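Local coordinates for protein Pcdhgb2 (Mus musculus, PDB 5SZR) that is probably a calcium-dependent cell-adhesion protein that may help establish and maintain specific neuronal connections in the brain, here represented by extracellular cadherin domains 3 to 6, at residues Phe267-Gln272 with Val276-Arg281; Thr294-Asp299 with Thr304-Val309; Phe283-Leu288 with Ala359-Asn364; Val237-Pro242 with Ile250-Ile255. All blocks are in the same frame, centred on the assembly; numbering follows the deposited sequence. Where two conformers were deposited one is given.

Interaction 1: residues Phe267-Gln272 with Val276-Arg281; sequences FVSVNQ and VVFAQR. With MAN (alpha-D-mannopyranose), chain T.
Phe267 opens the segment by meeting Arg281: the guanidinium lies on one face of the phenyl ring, the planes 28° apart, in an off-centre cation-pi stack with Arg281 CZ 4.0 Å from the ring centroid of Phe267. The methylene before it adds a CH-pi contact, Arg281 CD standing almost straight over that centroid. Arg281 turns back on the ring through a bend at chi3 (59°), and Ser266 OG takes a bond from its NH1. Were Phe267 an alanine, the guanidinium would probably be left without the surface it lies on, with a gap beside Leu259, Phe283 and Leu288, which also pack on the ring.

Val268 then starts the antiparallel pairing with Ala279, its side chain turned into the sandwich against Phe291 and Leu293. Ser269 forms the hydrogen-bonded pair with Phe278: Ser269 N gives to Phe278 O at 3.1 Å, and Phe278 N returns a bond to Ser269 O at 2.8 Å. On this outer face the bent side chain of Gln280 folds over Ser269. Val270 is back on the inner face, its CG2 3.8 Å from CG2 of Val277. Asn271 N closes the ladder on Val276 O (2.9 Å), while its OD1 accepts from Asp273 and Ser274 in the turn. Val276 CG1 lies 3.6 Å from C1 of a mannose attached to the protein.

This is the D-E hairpin of a cadherin domain, strands 268-270 and 276-279. Its chemistry divides by face: Val268, Val270, Val277 and Ala279 feed the core, while Ser269, Gln280 and the Phe278 ring lie on the other face, and a cation-pi stack finishes the end.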
# COMPACT_ATOMS: atom_id res chain seq x y z
N PHE A 267 -21.35 -28.14 -3.76
CA PHE A 267 -20.35 -28.20 -4.83
C PHE A 267 -19.02 -27.59 -4.41
O PHE A 267 -17.98 -28.25 -4.46
CB PHE A 267 -20.88 -27.51 -6.09
CG PHE A 267 -21.78 -28.38 -6.92
CD1 PHE A 267 -21.36 -28.89 -8.13
CD2 PHE A 267 -23.06 -28.68 -6.48
CE1 PHE A 267 -22.19 -29.68 -8.90
CE2 PHE A 267 -23.89 -29.48 -7.24
CZ PHE A 267 -23.46 -29.98 -8.45
N VAL A 268 -19.03 -26.31 -4.03
CA VAL A 268 -17.81 -25.57 -3.75
C VAL A 268 -18.01 -24.67 -2.55
O VAL A 268 -19.12 -24.24 -2.24
CB VAL A 268 -17.35 -24.74 -4.97
CG1 VAL A 268 -16.87 -25.66 -6.10
CG2 VAL A 268 -18.48 -23.85 -5.44
N SER A 269 -16.90 -24.39 -1.86
CA SER A 269 -16.85 -23.40 -0.79
C SER A 269 -15.51 -22.70 -0.88
O SER A 269 -14.60 -23.14 -1.59
CB SER A 269 -17.04 -24.04 0.59
OG SER A 269 -15.92 -24.85 0.91
N VAL A 270 -15.38 -21.60 -0.14
CA VAL A 270 -14.11 -20.89 -0.04
C VAL A 270 -13.81 -20.63 1.42
O VAL A 270 -14.72 -20.31 2.21
CB VAL A 270 -14.12 -19.58 -0.86
CG1 VAL A 270 -15.02 -18.53 -0.23
CG2 VAL A 270 -12.71 -19.06 -1.04
N ASN A 271 -12.56 -20.82 1.81
CA ASN A 271 -12.14 -20.48 3.16
C ASN A 271 -12.06 -18.96 3.29
O ASN A 271 -11.41 -18.29 2.48
CB ASN A 271 -10.79 -21.12 3.48
CG ASN A 271 -10.33 -20.84 4.89
OD1 ASN A 271 -9.83 -19.75 5.19
ND2 ASN A 271 -10.48 -21.83 5.77
N GLN A 272 -12.73 -18.41 4.30
CA GLN A 272 -12.92 -16.96 4.37
C GLN A 272 -11.63 -16.20 4.63
O GLN A 272 -11.56 -15.00 4.33
CB GLN A 272 -13.94 -16.62 5.45
CG GLN A 272 -13.41 -16.80 6.87
CD GLN A 272 -14.30 -16.16 7.92
OE1 GLN A 272 -15.31 -15.52 7.59
NE2 GLN A 272 -13.93 -16.31 9.18
N VAL A 276 -8.72 -20.16 -0.26
CA VAL A 276 -8.69 -21.47 -0.90
C VAL A 276 -10.12 -21.88 -1.24
O VAL A 276 -11.03 -21.76 -0.42
CB VAL A 276 -8.01 -22.50 -0.00
CG1 VAL A 276 -8.22 -23.89 -0.55
CG2 VAL A 276 -6.53 -22.20 0.11
N VAL A 277 -10.31 -22.36 -2.47
CA VAL A 277 -11.61 -22.83 -2.93
C VAL A 277 -11.58 -24.36 -2.94
O VAL A 277 -10.72 -24.97 -3.58
CB VAL A 277 -11.94 -22.28 -4.33
CG1 VAL A 277 -13.27 -22.83 -4.82
CG2 VAL A 277 -11.95 -20.76 -4.31
N PHE A 278 -12.52 -24.98 -2.23
CA PHE A 278 -12.61 -26.43 -2.12
C PHE A 278 -13.75 -26.96 -2.95
O PHE A 278 -14.83 -26.35 -3.01
CB PHE A 278 -12.82 -26.87 -0.67
CG PHE A 278 -11.69 -26.53 0.25
CD1 PHE A 278 -10.69 -27.45 0.51
CD2 PHE A 278 -11.64 -25.28 0.87
CE1 PHE A 278 -9.65 -27.13 1.37
CE2 PHE A 278 -10.60 -24.96 1.73
CZ PHE A 278 -9.61 -25.89 1.98
N ALA A 279 -13.53 -28.11 -3.58
CA ALA A 279 -14.62 -28.89 -4.16
C ALA A 279 -15.26 -29.71 -3.06
O ALA A 279 -14.58 -30.51 -2.40
CB ALA A 279 -14.10 -29.79 -5.28
N GLN A 280 -16.56 -29.52 -2.84
CA GLN A 280 -17.27 -30.17 -1.75
C GLN A 280 -17.79 -31.55 -2.12
O GLN A 280 -18.33 -32.25 -1.24
CB GLN A 280 -18.43 -29.29 -1.29
CG GLN A 280 -18.03 -27.86 -0.95
CD GLN A 280 -17.51 -27.70 0.46
OE1 GLN A 280 -18.20 -27.15 1.32
NE2 GLN A 280 -16.30 -28.18 0.71
N ARG A 281 -17.66 -31.97 -3.38
CA ARG A 281 -18.15 -33.27 -3.81
C ARG A 281 -17.27 -33.77 -4.95
O ARG A 281 -16.52 -33.01 -5.56
CB ARG A 281 -19.60 -33.20 -4.27
CG ARG A 281 -19.80 -32.36 -5.53
CD ARG A 281 -21.08 -32.73 -6.25
NE ARG A 281 -22.27 -32.55 -5.42
CZ ARG A 281 -23.51 -32.61 -5.87
NH1 ARG A 281 -24.53 -32.43 -5.04
NH2 ARG A 281 -23.74 -32.86 -7.15
C1 MAN T . -5.54 -25.74 -1.98
C2 MAN T . -5.26 -24.42 -2.72
C3 MAN T . -5.06 -24.69 -4.21
C4 MAN T . -4.01 -25.80 -4.44
C5 MAN T . -4.37 -27.05 -3.64
C6 MAN T . -3.31 -28.13 -3.69
O2 MAN T . -4.04 -23.82 -2.26
O3 MAN T . -4.70 -23.50 -4.91
O4 MAN T . -3.98 -26.14 -5.82
O5 MAN T . -4.57 -26.72 -2.24
O6 MAN T . -3.74 -29.19 -2.84

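Interaction 2: residues Thr294-Asp299 with Thr304-Val309; sequences TLQARD and TLSANV. With CA (calcium ion), chain O; NAG (2-acetamido-2-deoxy-beta-D-glucopyranose), chain E.
Asp299 lies alongside Leu305, its CG set between the backbone N and carbonyl carbon (chi1 67°), a turn that presents the two carboxylate oxygens to different partners. OD1 of Asp299 takes the backbone N of Leu305 at 2.9 Å, the donor standing well above the carboxylate plane; OD2 of Asp299 binds the calcium ion at 2.6 Å. Arg298 instead runs out extended, CG anti to the backbone N (chi1 -170°), until Thr304 OG1 sits over one face of the guanidinium. NH1 of Arg298 is 3.0 Å from that hydroxyl oxygen of Thr304, but the angle is too poor for a hydrogen bond. With an alanine at Arg298, Thr304 and the CB of Ser306 would probably lose the flat group that now lies against them.

Strands 290-299 and 306-316 form the F-G hairpin of the cadherin sandwich, and Asp299 lies in a calcium site completed by Asn209, Asn211, Asp241, Asp243 and Asn247. Paired backbone bonds run between Ala297 and Ala307 and between Leu295 and Val309, whose side chains turn inward, Ala297 and Val309 packing on Phe215. On the other face Gln296 and Asn308 lie side by side with their amide planes 16° apart. Asn308 ND2 carries an N-acetylglucosamine through a covalent bond, and the sugar's N2 makes a weak 3.3 Å bond to Ser306 OG.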
# COMPACT_ATOMS: atom_id res chain seq x y z
N THR A 294 -19.31 -16.72 -8.59
CA THR A 294 -18.93 -15.33 -8.31
C THR A 294 -18.49 -15.22 -6.85
O THR A 294 -19.30 -15.41 -5.94
CB THR A 294 -20.07 -14.36 -8.60
OG1 THR A 294 -20.30 -14.31 -10.01
CG2 THR A 294 -19.71 -12.97 -8.10
N LEU A 295 -17.21 -14.91 -6.64
CA LEU A 295 -16.66 -14.73 -5.31
C LEU A 295 -16.52 -13.25 -4.99
O LEU A 295 -16.52 -12.39 -5.88
CB LEU A 295 -15.29 -15.42 -5.19
CG LEU A 295 -15.27 -16.92 -5.46
CD1 LEU A 295 -14.94 -17.21 -6.92
CD2 LEU A 295 -14.30 -17.64 -4.53
N GLN A 296 -16.43 -12.94 -3.70
CA GLN A 296 -16.34 -11.57 -3.23
C GLN A 296 -15.23 -11.44 -2.19
O GLN A 296 -15.11 -12.29 -1.30
CB GLN A 296 -17.67 -11.09 -2.63
CG GLN A 296 -17.57 -9.72 -1.98
CD GLN A 296 -18.89 -9.23 -1.42
OE1 GLN A 296 -19.67 -8.58 -2.11
NE2 GLN A 296 -19.14 -9.55 -0.15
N ALA A 297 -14.43 -10.39 -2.32
CA ALA A 297 -13.44 -10.00 -1.32
C ALA A 297 -13.94 -8.76 -0.60
O ALA A 297 -14.32 -7.78 -1.25
CB ALA A 297 -12.08 -9.73 -1.95
N ARG A 298 -13.92 -8.80 0.72
CA ARG A 298 -14.51 -7.76 1.55
C ARG A 298 -13.51 -7.36 2.63
O ARG A 298 -12.90 -8.23 3.26
CB ARG A 298 -15.81 -8.27 2.18
CG ARG A 298 -16.64 -7.23 2.88
CD ARG A 298 -17.88 -7.88 3.47
NE ARG A 298 -18.91 -6.89 3.75
CZ ARG A 298 -19.74 -6.39 2.83
NH1 ARG A 298 -20.65 -5.49 3.18
NH2 ARG A 298 -19.65 -6.80 1.57
N ASP A 299 -13.33 -6.06 2.85
CA ASP A 299 -12.48 -5.64 3.95
C ASP A 299 -13.32 -5.46 5.22
O ASP A 299 -14.55 -5.54 5.19
CB ASP A 299 -11.68 -4.37 3.61
CG ASP A 299 -12.54 -3.12 3.45
OD1 ASP A 299 -13.58 -2.97 4.12
OD2 ASP A 299 -12.14 -2.25 2.65
N THR A 304 -17.54 -1.02 5.04
CA THR A 304 -16.74 -2.01 4.33
C THR A 304 -16.67 -1.70 2.84
O THR A 304 -17.58 -1.09 2.27
CB THR A 304 -17.31 -3.41 4.52
OG1 THR A 304 -18.64 -3.45 3.99
CG2 THR A 304 -17.35 -3.79 5.99
N LEU A 305 -15.59 -2.14 2.22
CA LEU A 305 -15.42 -2.09 0.78
C LEU A 305 -15.20 -3.50 0.26
O LEU A 305 -14.74 -4.39 0.98
CB LEU A 305 -14.24 -1.18 0.41
CG LEU A 305 -14.51 0.29 0.76
CD1 LEU A 305 -13.24 1.11 0.61
CD2 LEU A 305 -15.61 0.84 -0.13
N SER A 306 -15.55 -3.71 -1.01
CA SER A 306 -15.59 -5.06 -1.55
C SER A 306 -15.33 -5.05 -3.04
O SER A 306 -15.48 -4.03 -3.72
CB SER A 306 -16.93 -5.73 -1.26
OG SER A 306 -17.95 -5.13 -2.04
N ALA A 307 -14.94 -6.22 -3.56
CA ALA A 307 -14.87 -6.46 -4.99
C ALA A 307 -15.43 -7.84 -5.29
O ALA A 307 -15.48 -8.73 -4.44
CB ALA A 307 -13.43 -6.35 -5.52
N ASN A 308 -15.86 -8.01 -6.54
CA ASN A 308 -16.44 -9.24 -7.05
C ASN A 308 -15.62 -9.75 -8.21
O ASN A 308 -15.16 -8.97 -9.05
CB ASN A 308 -17.87 -9.02 -7.51
CG ASN A 308 -18.78 -8.65 -6.38
OD1 ASN A 308 -18.69 -9.22 -5.29
ND2 ASN A 308 -19.66 -7.69 -6.61
N VAL A 309 -15.44 -11.07 -8.27
CA VAL A 309 -14.67 -11.69 -9.34
C VAL A 309 -15.41 -12.94 -9.80
O VAL A 309 -16.05 -13.63 -9.00
CB VAL A 309 -13.23 -12.02 -8.89
CG1 VAL A 309 -13.23 -13.09 -7.81
CG2 VAL A 309 -12.36 -12.43 -10.07
CA CA O . -9.73 -1.22 2.51
C1 NAG E . -20.50 -7.44 -5.48
C2 NAG E . -20.81 -6.01 -5.07
C3 NAG E . -21.60 -6.03 -3.76
C4 NAG E . -22.82 -6.94 -3.88
C5 NAG E . -22.41 -8.31 -4.44
C6 NAG E . -23.58 -9.22 -4.75
C7 NAG E . -19.13 -4.44 -5.91
C8 NAG E . -17.87 -3.68 -5.61
N2 NAG E . -19.60 -5.22 -4.93
O3 NAG E . -22.00 -4.71 -3.41
O4 NAG E . -23.41 -7.12 -2.60
O5 NAG E . -21.69 -8.15 -5.66
O6 NAG E . -24.79 -8.74 -4.17
O7 NAG E . -19.71 -4.33 -6.99

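Interaction 3: residues Phe283-Leu288 with Ala359-Asn364; sequences FDHEQL and ADSGHN. With CA (calcium ion), chain Q; CA (calcium ion), chain R; CA (calcium ion), chain P.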
# COMPACT_ATOMS: atom_id res chain seq x y z
N PHE A 283 -16.79 -34.49 -8.52
CA PHE A 283 -17.41 -34.07 -9.77
C PHE A 283 -17.49 -35.23 -10.75
O PHE A 283 -16.64 -36.12 -10.77
CB PHE A 283 -16.63 -32.91 -10.38
CG PHE A 283 -16.60 -31.66 -9.53
CD1 PHE A 283 -15.50 -30.83 -9.53
CD2 PHE A 283 -17.69 -31.32 -8.75
CE1 PHE A 283 -15.47 -29.68 -8.75
CE2 PHE A 283 -17.67 -30.17 -7.96
CZ PHE A 283 -16.56 -29.35 -7.97
N ASP A 284 -18.55 -35.22 -11.57
CA ASP A 284 -18.79 -36.24 -12.59
C ASP A 284 -18.94 -35.53 -13.92
O ASP A 284 -19.97 -34.89 -14.18
CB ASP A 284 -20.03 -37.07 -12.24
CG ASP A 284 -20.38 -38.11 -13.29
OD1 ASP A 284 -19.53 -38.43 -14.15
OD2 ASP A 284 -21.51 -38.64 -13.23
N HIS A 285 -17.92 -35.63 -14.77
CA HIS A 285 -17.92 -34.93 -16.05
C HIS A 285 -19.12 -35.30 -16.91
O HIS A 285 -19.59 -34.49 -17.71
CB HIS A 285 -16.62 -35.22 -16.81
CG HIS A 285 -16.60 -34.71 -18.21
ND1 HIS A 285 -16.18 -33.44 -18.54
CD2 HIS A 285 -16.94 -35.30 -19.38
CE1 HIS A 285 -16.26 -33.27 -19.85
NE2 HIS A 285 -16.72 -34.39 -20.38
N GLU A 286 -19.64 -36.52 -16.74
CA GLU A 286 -20.78 -36.95 -17.55
C GLU A 286 -22.08 -36.28 -17.13
O GLU A 286 -23.01 -36.21 -17.94
CB GLU A 286 -20.90 -38.47 -17.48
CG GLU A 286 -19.93 -39.22 -18.41
CD GLU A 286 -18.46 -39.08 -18.00
OE1 GLU A 286 -18.14 -39.31 -16.82
OE2 GLU A 286 -17.63 -38.76 -18.87
N GLN A 287 -22.17 -35.78 -15.89
CA GLN A 287 -23.35 -35.04 -15.46
C GLN A 287 -23.22 -33.54 -15.72
O GLN A 287 -24.15 -32.92 -16.22
CB GLN A 287 -23.64 -35.30 -13.97
CG GLN A 287 -24.19 -36.69 -13.68
CD GLN A 287 -25.49 -36.96 -14.42
OE1 GLN A 287 -26.40 -36.13 -14.44
NE2 GLN A 287 -25.59 -38.14 -15.04
N LEU A 288 -22.07 -32.96 -15.40
CA LEU A 288 -21.87 -31.53 -15.55
C LEU A 288 -20.43 -31.25 -15.98
O LEU A 288 -19.49 -31.66 -15.30
CB LEU A 288 -22.19 -30.78 -14.25
CG LEU A 288 -22.11 -29.25 -14.27
CD1 LEU A 288 -23.08 -28.67 -15.30
CD2 LEU A 288 -22.42 -28.72 -12.88
N ALA A 359 -19.44 -43.68 -22.75
CA ALA A 359 -20.03 -42.53 -22.06
C ALA A 359 -19.08 -41.35 -21.91
O ALA A 359 -19.53 -40.26 -21.55
CB ALA A 359 -20.53 -42.96 -20.68
N ASP A 360 -17.79 -41.53 -22.18
CA ASP A 360 -16.82 -40.47 -21.95
C ASP A 360 -16.79 -39.49 -23.11
O ASP A 360 -17.71 -39.47 -23.94
CB ASP A 360 -15.44 -41.07 -21.69
CG ASP A 360 -15.40 -41.94 -20.45
OD1 ASP A 360 -16.08 -41.59 -19.46
OD2 ASP A 360 -14.72 -42.98 -20.45
N SER A 361 -15.74 -38.67 -23.18
CA SER A 361 -15.60 -37.66 -24.22
C SER A 361 -14.19 -37.71 -24.80
O SER A 361 -13.28 -38.31 -24.23
CB SER A 361 -15.89 -36.25 -23.68
OG SER A 361 -17.19 -36.18 -23.11
N GLY A 362 -14.03 -37.06 -25.95
CA GLY A 362 -12.72 -36.97 -26.59
C GLY A 362 -12.10 -38.32 -26.85
O GLY A 362 -12.78 -39.28 -27.25
N HIS A 363 -10.79 -38.41 -26.63
CA HIS A 363 -10.10 -39.68 -26.84
C HIS A 363 -10.59 -40.76 -25.89
O HIS A 363 -10.52 -41.95 -26.22
CB HIS A 363 -8.59 -39.49 -26.70
CG HIS A 363 -7.95 -38.81 -27.87
ND1 HIS A 363 -7.94 -37.44 -28.03
CD2 HIS A 363 -7.31 -39.32 -28.95
CE1 HIS A 363 -7.31 -37.13 -29.15
NE2 HIS A 363 -6.92 -38.25 -29.73
N ASN A 364 -11.09 -40.38 -24.72
CA ASN A 364 -11.62 -41.37 -23.79
C ASN A 364 -12.81 -42.13 -24.37
O ASN A 364 -13.16 -43.20 -23.87
CB ASN A 364 -12.00 -40.71 -22.46
CG ASN A 364 -10.79 -40.20 -21.69
OD1 ASN A 364 -9.74 -40.84 -21.66
ND2 ASN A 364 -10.95 -39.05 -21.04
CA CA Q . -15.64 -39.64 -17.93
CA CA R . -14.05 -44.57 -22.19
CA CA P . -17.77 -39.92 -14.62
O HOH W 1 -19.28 -41.98 -15.04
O HOH W 2 -17.97 -39.99 -12.23
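Glu286 and Asp360 bring their carboxylates together at a steep tilt, the planes 63° apart, with a calcium ion held by both. Glu286 takes this middle ion in both oxygens, OE2 at 2.4 Å and OE1 at 2.8 Å, while Asp360 OD1 reaches it from the other domain at 2.5 Å. Without the metal, Glu286 OE2 and Asp360 OD1, 3.3 Å apart, would be expected to repel. Each carboxylate also serves a second ion. OE1 of Glu286 bridges to the calcium on its own side at 2.3 Å, where Asp284 OD1 and two waters join it; OD2 of Asp360 turns to the ion on the far side, shared with Asn364 O. Glu286 gets there by a bent chain, chi2 68°, and Asp284 OD1 steadies the loop by accepting from Glu286 N in an Asx turn.

Beside the metals, His285 points its ring edge at Ser361, whose OG lies in the ring plane and makes a weak 3.3 Å hydrogen bond with NE2 of His285. The ring's ND1 is engaged by Val315.

Three calcium ions in a row are the hallmark of a cadherin interdomain junction, with Glu226 and the linker residues Asp317 to Asn321 supplying further ligands. The loop 283-288 lies between strands 276-279 and 290-299 of one domain, and 359-364 between strands 350-357 and 368-374 of the next, so the ions span the joint between two consecutive sandwiches.

Interaction 4: residues Val237-Pro242 with Ile250-Ile255; sequences VSASDP and ISYSII. With CA (calcium ion), chain O; MAN (alpha-D-mannopyranose), chain Y; NAG (2-acetamido-2-deoxy-beta-D-glucopyranose), chain E.
Tyr252 lays its ring between Val237 and its own strand: the carbonyl oxygen of Val237 stands over one face, 4.1 Å above the plane and toward the rim, and Ile250 CG2 sits over the rim of the opposite face, 3.5 Å above the plane. At the edge, near the ring plane, the backbone N of Ala239 gives a hydrogen bond to the phenol oxygen of Tyr252, 2.9 Å long and nearly straight at 170°. That bond gives a partner to the amide of Ala239, a buried residue, and ties down the phenol end of the ring. CG of Tyr252 is anti to its carbonyl carbon (chi1 -53°), which sends the ring across to the other segment, where Val237 CG2 comes within 3.9 Å of CD1 of Tyr252 and the methyl of Ala239 touches the CE1 side.

The two segments belong to opposite sheets of the cadherin beta sandwich, the B strand 232-240 and the C strand 250-257, so side chains rather than a backbone ladder join them. Phe215 packs on Val237, Ala239 and Tyr252 in the same core. Toward the calcium end, Ile250 CD1 lies 3.7 Å from CB of Asp241. The carboxylate of Asp241 grips the ion with both oxygens, OD2 at 2.5 Å, and Asn209, Asn211, Asp243, Asn247 and Asp299 complete the site.

Ser238 points away from this core and carries a mannose bonded covalently to its OG; the sugar's O4 makes a weak bond to Ala239 O, and it is also hydrogen-bonded to His216. Farther along, Ile255 CD1 touches C6 of the N-acetylglucosamine carried by Asn308 at 3.5 Å.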
# COMPACT_ATOMS: atom_id res chain seq x y z
N VAL A 237 -8.16 -17.90 -4.56
CA VAL A 237 -8.29 -16.50 -4.93
C VAL A 237 -7.53 -15.65 -3.92
O VAL A 237 -7.35 -16.04 -2.76
CB VAL A 237 -9.78 -16.08 -5.01
CG1 VAL A 237 -10.51 -16.92 -6.04
CG2 VAL A 237 -10.44 -16.20 -3.64
N SER A 238 -7.05 -14.49 -4.37
CA SER A 238 -6.32 -13.57 -3.50
C SER A 238 -6.62 -12.15 -3.94
O SER A 238 -6.59 -11.84 -5.14
CB SER A 238 -4.81 -13.84 -3.55
OG SER A 238 -4.10 -12.94 -2.71
N ALA A 239 -6.92 -11.29 -2.97
CA ALA A 239 -7.11 -9.86 -3.21
C ALA A 239 -6.20 -9.07 -2.28
O ALA A 239 -5.85 -9.53 -1.19
CB ALA A 239 -8.57 -9.44 -3.02
N SER A 240 -5.81 -7.88 -2.73
CA SER A 240 -4.95 -6.99 -1.97
C SER A 240 -5.71 -5.74 -1.57
O SER A 240 -6.71 -5.36 -2.18
CB SER A 240 -3.70 -6.62 -2.77
OG SER A 240 -4.05 -6.02 -4.00
N ASP A 241 -5.21 -5.08 -0.52
CA ASP A 241 -5.85 -3.90 0.04
C ASP A 241 -4.80 -3.07 0.77
O ASP A 241 -4.29 -3.50 1.82
CB ASP A 241 -6.99 -4.32 0.98
CG ASP A 241 -7.89 -3.16 1.38
OD1 ASP A 241 -7.38 -2.11 1.82
OD2 ASP A 241 -9.13 -3.30 1.26
N PRO A 242 -4.45 -1.88 0.27
CA PRO A 242 -3.33 -1.13 0.85
C PRO A 242 -3.65 -0.46 2.18
O PRO A 242 -2.73 0.06 2.82
CB PRO A 242 -3.02 -0.08 -0.22
CG PRO A 242 -4.34 0.19 -0.84
CD PRO A 242 -5.07 -1.15 -0.86
N ILE A 250 -8.91 -8.90 4.74
CA ILE A 250 -9.79 -9.41 3.68
C ILE A 250 -10.51 -10.67 4.15
O ILE A 250 -9.92 -11.54 4.80
CB ILE A 250 -8.99 -9.71 2.40
CG1 ILE A 250 -8.16 -8.50 1.99
CG2 ILE A 250 -9.93 -10.10 1.27
CD1 ILE A 250 -8.99 -7.30 1.66
N SER A 251 -11.79 -10.77 3.80
CA SER A 251 -12.56 -12.00 3.94
C SER A 251 -13.15 -12.36 2.58
O SER A 251 -13.71 -11.50 1.89
CB SER A 251 -13.67 -11.85 4.98
OG SER A 251 -13.13 -11.80 6.28
N TYR A 252 -13.01 -13.62 2.20
CA TYR A 252 -13.53 -14.14 0.94
C TYR A 252 -14.81 -14.93 1.17
O TYR A 252 -14.98 -15.58 2.20
CB TYR A 252 -12.50 -15.02 0.23
CG TYR A 252 -11.16 -14.36 0.06
CD1 TYR A 252 -10.94 -13.45 -0.96
CD2 TYR A 252 -10.12 -14.63 0.94
CE1 TYR A 252 -9.71 -12.83 -1.11
CE2 TYR A 252 -8.89 -14.02 0.80
CZ TYR A 252 -8.69 -13.12 -0.23
OH TYR A 252 -7.46 -12.51 -0.37
N SER A 253 -15.71 -14.86 0.19
CA SER A 253 -16.98 -15.58 0.26
C SER A 253 -17.48 -15.86 -1.15
O SER A 253 -16.96 -15.33 -2.14
CB SER A 253 -18.02 -14.80 1.06
OG SER A 253 -18.41 -13.61 0.38
N ILE A 254 -18.50 -16.71 -1.24
CA ILE A 254 -19.16 -17.05 -2.50
C ILE A 254 -20.56 -16.47 -2.46
O ILE A 254 -21.34 -16.78 -1.55
CB ILE A 254 -19.20 -18.56 -2.74
CG1 ILE A 254 -17.80 -19.14 -2.91
CG2 ILE A 254 -20.07 -18.88 -3.95
CD1 ILE A 254 -17.79 -20.64 -3.18
N ILE A 255 -20.90 -15.65 -3.45
CA ILE A 255 -22.16 -14.92 -3.44
C ILE A 255 -23.12 -15.33 -4.55
O ILE A 255 -24.32 -15.09 -4.42
CB ILE A 255 -21.92 -13.40 -3.48
CG1 ILE A 255 -21.14 -13.04 -4.74
CG2 ILE A 255 -21.18 -12.95 -2.23
CD1 ILE A 255 -20.94 -11.57 -4.93
CA CA O . -9.73 -1.22 2.51
C1 MAN Y . -2.68 -13.19 -2.79
C2 MAN Y . -2.40 -13.31 -1.29
C3 MAN Y . -2.65 -11.97 -0.60
C4 MAN Y . -1.94 -10.81 -1.31
C5 MAN Y . -2.22 -10.81 -2.82
C6 MAN Y . -1.34 -9.81 -3.56
O2 MAN Y . -1.02 -13.60 -1.04
O3 MAN Y . -2.26 -12.00 0.77
O4 MAN Y . -2.39 -9.58 -0.76
O5 MAN Y . -1.97 -12.12 -3.39
O6 MAN Y . -1.81 -9.69 -4.90
C1 NAG E . -20.50 -7.44 -5.48
C2 NAG E . -20.81 -6.01 -5.07
C3 NAG E . -21.60 -6.03 -3.76
C4 NAG E . -22.82 -6.94 -3.88
C5 NAG E . -22.41 -8.31 -4.44
C6 NAG E . -23.58 -9.22 -4.75
C7 NAG E . -19.13 -4.44 -5.91
C8 NAG E . -17.87 -3.68 -5.61
N2 NAG E . -19.60 -5.22 -4.93
O3 NAG E . -22.00 -4.71 -3.41
O4 NAG E . -23.41 -7.12 -2.60
O5 NAG E . -21.69 -8.15 -5.66
O6 NAG E . -24.79 -8.74 -4.17
O7 NAG E . -19.71 -4.33 -6.99

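Interactions 1, 2 and 4 lie within one cadherin domain, whereas interaction 3 links that domain to the next and is a surface contact. Interactions 1 and 2 are hairpins, one in each sheet, built on backbone ladders and only partly buried; interaction 4 is the buried one, joining the two sheets through side chains. Leu295 of interaction 2 packs on Val270 and Val277 of interaction 1, and strands 290-299 and 250-257 are neighbours in one sheet. Interactions 2 and 4 share a calcium ion and an N-acetylglucosamine. In interaction 3 metal-bound carboxylates replace apolar packing, while Phe283 and Leu288, in the same loop but away from the joint, rest on Phe267 of interaction 1.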